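Side-chain contact in 1,4-dihydroxy-2-naphthoyl-CoA hydrolase (Synechocystis sp., PDB 4K00), which hydrolyses the thioester 1,4-dihydroxy-2-naphthoyl-CoA to free 1,4-dihydroxy-2-naphthoate and coenzyme A, a step in the biosynthesis of phylloquinone (vitamin K1): residues M32-Y37 against L46-I51. Sequence-based numbering, arbitrary orientation.
Sequences MCHEAY and LSLQNI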
ATOM      1  N   MET A  32      -1.095  10.572  -1.840  1.00 14.79           N
ATOM      2  CA  MET A  32      -1.743  11.708  -1.181  1.00 16.06           C
ATOM      3  C   MET A  32      -2.333  12.661  -2.218  1.00 15.25           C
ATOM      4  O   MET A  32      -3.377  13.273  -1.989  1.00 14.78           O
ATOM      5  CB  MET A  32      -0.747  12.465  -0.310  1.00 16.88           C
ATOM      6  CG  MET A  32      -0.225  11.696   0.893  1.00 16.12           C
ATOM      7  SD  MET A  32       1.134  12.579   1.685  1.00 19.30           S
ATOM      8  CE  MET A  32       1.732  11.305   2.796  1.00 19.92           C
ATOM      9  N   CYS A  33      -1.666  12.770  -3.357  1.00 16.32           N
ATOM     10  CA  CYS A  33      -2.196  13.554  -4.487  1.00 17.53           C
ATOM     11  C   CYS A  33      -3.518  12.986  -4.992  1.00 15.11           C
ATOM     12  O   CYS A  33      -4.489  13.715  -5.159  1.00 19.85           O
ATOM     13  CB  CYS A  33      -1.181  13.610  -5.626  1.00 16.26           C
ATOM     14  SG  CYS A  33       0.248  14.649  -5.264  1.00 18.09           S
ATOM     15  N   HIS A  34      -3.569  11.679  -5.219  1.00 15.58           N
ATOM     16  CA  HIS A  34      -4.797  11.059  -5.689  1.00 17.18           C
ATOM     17  C   HIS A  34      -5.914  11.224  -4.655  1.00 16.21           C
ATOM     18  O   HIS A  34      -7.061  11.470  -5.014  1.00 15.71           O
ATOM     19  CB  HIS A  34      -4.568   9.582  -6.062  1.00 19.26           C
ATOM     20  CG  HIS A  34      -5.613   9.022  -6.979  1.00 14.76           C
ATOM     21  ND1 HIS A  34      -6.858   8.638  -6.536  1.00 16.56           N
ATOM     22  CD2 HIS A  34      -5.611   8.813  -8.318  1.00 18.64           C
ATOM     23  CE1 HIS A  34      -7.576   8.202  -7.560  1.00 18.37           C
ATOM     24  NE2 HIS A  34      -6.840   8.291  -8.651  1.00 18.14           N
ATOM     25  N   GLU A  35      -5.572  11.119  -3.372  1.00 18.74           N
ATOM     26  CA  GLU A  35      -6.537  11.377  -2.297  1.00 17.22           C
ATOM     27  C   GLU A  35      -7.106  12.799  -2.353  1.00 17.13           C
ATOM     28  O   GLU A  35      -8.304  13.002  -2.147  1.00 14.99           O
ATOM     29  CB  GLU A  35      -5.906  11.144  -0.929  1.00 17.47           C
ATOM     30  CG  GLU A  35      -5.516   9.697  -0.668  1.00 17.70           C
ATOM     31  CD  GLU A  35      -4.718   9.526   0.613  1.00 19.84           C
ATOM     32  OE1 GLU A  35      -4.707  10.450   1.468  1.00 18.02           O
ATOM     33  OE2 GLU A  35      -4.087   8.459   0.770  1.00 15.02           O
ATOM     34  N   ALA A  36      -6.247  13.775  -2.626  1.00 16.16           N
ATOM     35  CA  ALA A  36      -6.696  15.166  -2.755  1.00 17.79           C
ATOM     36  C   ALA A  36      -7.693  15.283  -3.884  1.00 16.70           C
ATOM     37  O   ALA A  36      -8.740  15.923  -3.753  1.00 19.48           O
ATOM     38  CB  ALA A  36      -5.505  16.082  -3.019  1.00 18.46           C
ATOM     39  N   TYR A  37      -7.358  14.641  -4.997  1.00 20.17           N
ATOM     40  CA  TYR A  37      -8.244  14.545  -6.145  1.00 17.75           C
ATOM     41  C   TYR A  37      -9.581  13.923  -5.719  1.00 16.47           C
ATOM     42  O   TYR A  37     -10.643  14.469  -6.003  1.00 16.23           O
ATOM     43  CB  TYR A  37      -7.547  13.766  -7.260  1.00 15.39           C
ATOM     44  CG  TYR A  37      -8.433  13.184  -8.346  1.00 18.16           C
ATOM     45  CD1 TYR A  37      -9.242  13.991  -9.130  1.00 17.65           C
ATOM     46  CD2 TYR A  37      -8.444  11.813  -8.590  1.00 18.90           C
ATOM     47  CE1 TYR A  37     -10.048  13.445 -10.119  1.00 19.47           C
ATOM     48  CE2 TYR A  37      -9.232  11.261  -9.581  1.00 21.53           C
ATOM     49  CZ  TYR A  37     -10.033  12.081 -10.347  1.00 20.47           C
ATOM     50  OH  TYR A  37     -10.831  11.523 -11.328  1.00 20.40           O
ATOM     51  N   LEU A  46     -19.144  14.322  -6.693  1.00 26.51           N
ATOM     52  CA  LEU A  46     -18.864  13.383  -7.776  1.00 27.75           C
ATOM     53  C   LEU A  46     -18.266  12.110  -7.209  1.00 28.85           C
ATOM     54  O   LEU A  46     -17.783  12.100  -6.087  1.00 29.28           O
ATOM     55  CB  LEU A  46     -17.879  14.011  -8.762  1.00 26.00           C
ATOM     56  CG  LEU A  46     -18.320  15.384  -9.275  1.00 26.42           C
ATOM     57  CD1 LEU A  46     -17.226  16.055 -10.090  1.00 27.11           C
ATOM     58  CD2 LEU A  46     -19.597  15.262 -10.094  1.00 32.45           C
ATOM     59  N   SER A  47     -18.294  11.036  -7.987  1.00 31.07           N
ATOM     60  CA  SER A  47     -18.022   9.701  -7.452  1.00 32.24           C
ATOM     61  C   SER A  47     -17.328   8.867  -8.515  1.00 24.32           C
ATOM     62  O   SER A  47     -17.890   8.616  -9.583  1.00 27.17           O
ATOM     63  CB  SER A  47     -19.331   9.019  -7.040  1.00 34.96           C
ATOM     64  OG  SER A  47     -19.122   7.651  -6.716  1.00 34.82           O
ATOM     65  N   LEU A  48     -16.110   8.437  -8.211  1.00 24.53           N
ATOM     66  CA  LEU A  48     -15.413   7.450  -9.021  1.00 24.43           C
ATOM     67  C   LEU A  48     -16.170   6.143  -9.044  1.00 23.83           C
ATOM     68  O   LEU A  48     -16.263   5.491 -10.087  1.00 23.68           O
ATOM     69  CB  LEU A  48     -14.015   7.200  -8.468  1.00 29.39           C
ATOM     70  CG  LEU A  48     -12.968   8.234  -8.847  1.00 30.58           C
ATOM     71  CD1 LEU A  48     -11.633   7.880  -8.208  1.00 32.84           C
ATOM     72  CD2 LEU A  48     -12.853   8.336 -10.362  1.00 34.09           C
ATOM     73  N   GLN A  49     -16.719   5.767  -7.893  1.00 24.64           N
ATOM     74  CA  GLN A  49     -17.436   4.519  -7.769  1.00 24.36           C
ATOM     75  C   GLN A  49     -18.638   4.450  -8.697  1.00 23.68           C
ATOM     76  O   GLN A  49     -18.930   3.398  -9.253  1.00 25.65           O
ATOM     77  CB  GLN A  49     -17.886   4.291  -6.329  1.00 25.64           C
ATOM     78  CG  GLN A  49     -18.578   2.955  -6.127  1.00 28.68           C
ATOM     79  CD  GLN A  49     -17.656   1.760  -6.393  1.00 28.56           C
ATOM     80  OE1 GLN A  49     -16.561   1.681  -5.862  1.00 28.73           O
ATOM     81  NE2 GLN A  49     -18.119   0.821  -7.213  1.00 30.94           N
ATOM     82  N   ASN A  50     -19.362   5.559  -8.838  1.00 24.11           N
ATOM     83  CA  ASN A  50     -20.536   5.569  -9.708  1.00 25.52           C
ATOM     84  C   ASN A  50     -20.135   5.309 -11.159  1.00 24.67           C
ATOM     85  O   ASN A  50     -20.823   4.588 -11.893  1.00 27.21           O
ATOM     86  CB  ASN A  50     -21.283   6.899  -9.582  1.00 28.29           C
ATOM     87  CG  ASN A  50     -21.986   7.050  -8.240  1.00 33.33           C
ATOM     88  OD1 ASN A  50     -21.852   6.211  -7.335  1.00 30.56           O
ATOM     89  ND2 ASN A  50     -22.736   8.126  -8.101  1.00 34.44           N
ATOM     90  N   ILE A  51     -19.017   5.887 -11.572  1.00 25.19           N
ATOM     91  CA  ILE A  51     -18.493   5.635 -12.907  1.00 27.50           C
ATOM     92  C   ILE A  51     -18.230   4.143 -13.085  1.00 27.39           C
ATOM     93  O   ILE A  51     -18.659   3.545 -14.068  1.00 27.27           O
ATOM     94  CB  ILE A  51     -17.181   6.405 -13.160  1.00 28.84           C
ATOM     95  CG1 ILE A  51     -17.428   7.909 -13.135  1.00 28.77           C
ATOM     96  CG2 ILE A  51     -16.580   6.013 -14.506  1.00 30.40           C
ATOM     97  CD1 ILE A  51     -18.415   8.396 -14.176  1.00 34.18           C
TER
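Leu48, in the first turn of helix 48-54, reaches His34 and Tyr37 on helix 26-43, the long central helix that the curved antiparallel sheet of the hotdog fold wraps around. Its CB already points at that helix, and CG lies anti to the carbonyl carbon (chi1 -80°), which carries the branch point on toward the two rings. There the methyls part company. Leu48 CD1 comes to the edge of the His34 imidazole, near the ring plane, 4.1 Å from His34 CE1. The same Leu48 CD1 lies 4.4 Å from Tyr37 CE2. Leu48 CD2 turns to the phenol end, 3.9 Å from Tyr37 OH, which the tyrosine is long enough to bring there. A forked leucine suits this place because one side chain can serve two rings through van der Waals contact; no hydrogen bond joins the segments.

The rings are themselves fitted together: Tyr37 CD2 lies over the centre of the His34 imidazole, 3.8 Å above its plane. Histidine suits its place by offering that flat face while His34 ND1 is hydrogen-bonded to Glu38 OE1, one turn on, which probably helps hold the ring's rotation. Trp131 of helix 129-136 touches both Leu48 and Tyr37. Serine suits the N-cap just before Leu48 because its short hydroxyl can fold back onto the first turn: Asn50 N donates to Ser47 OG at 3.0 Å, with an N-H...O angle of 153°.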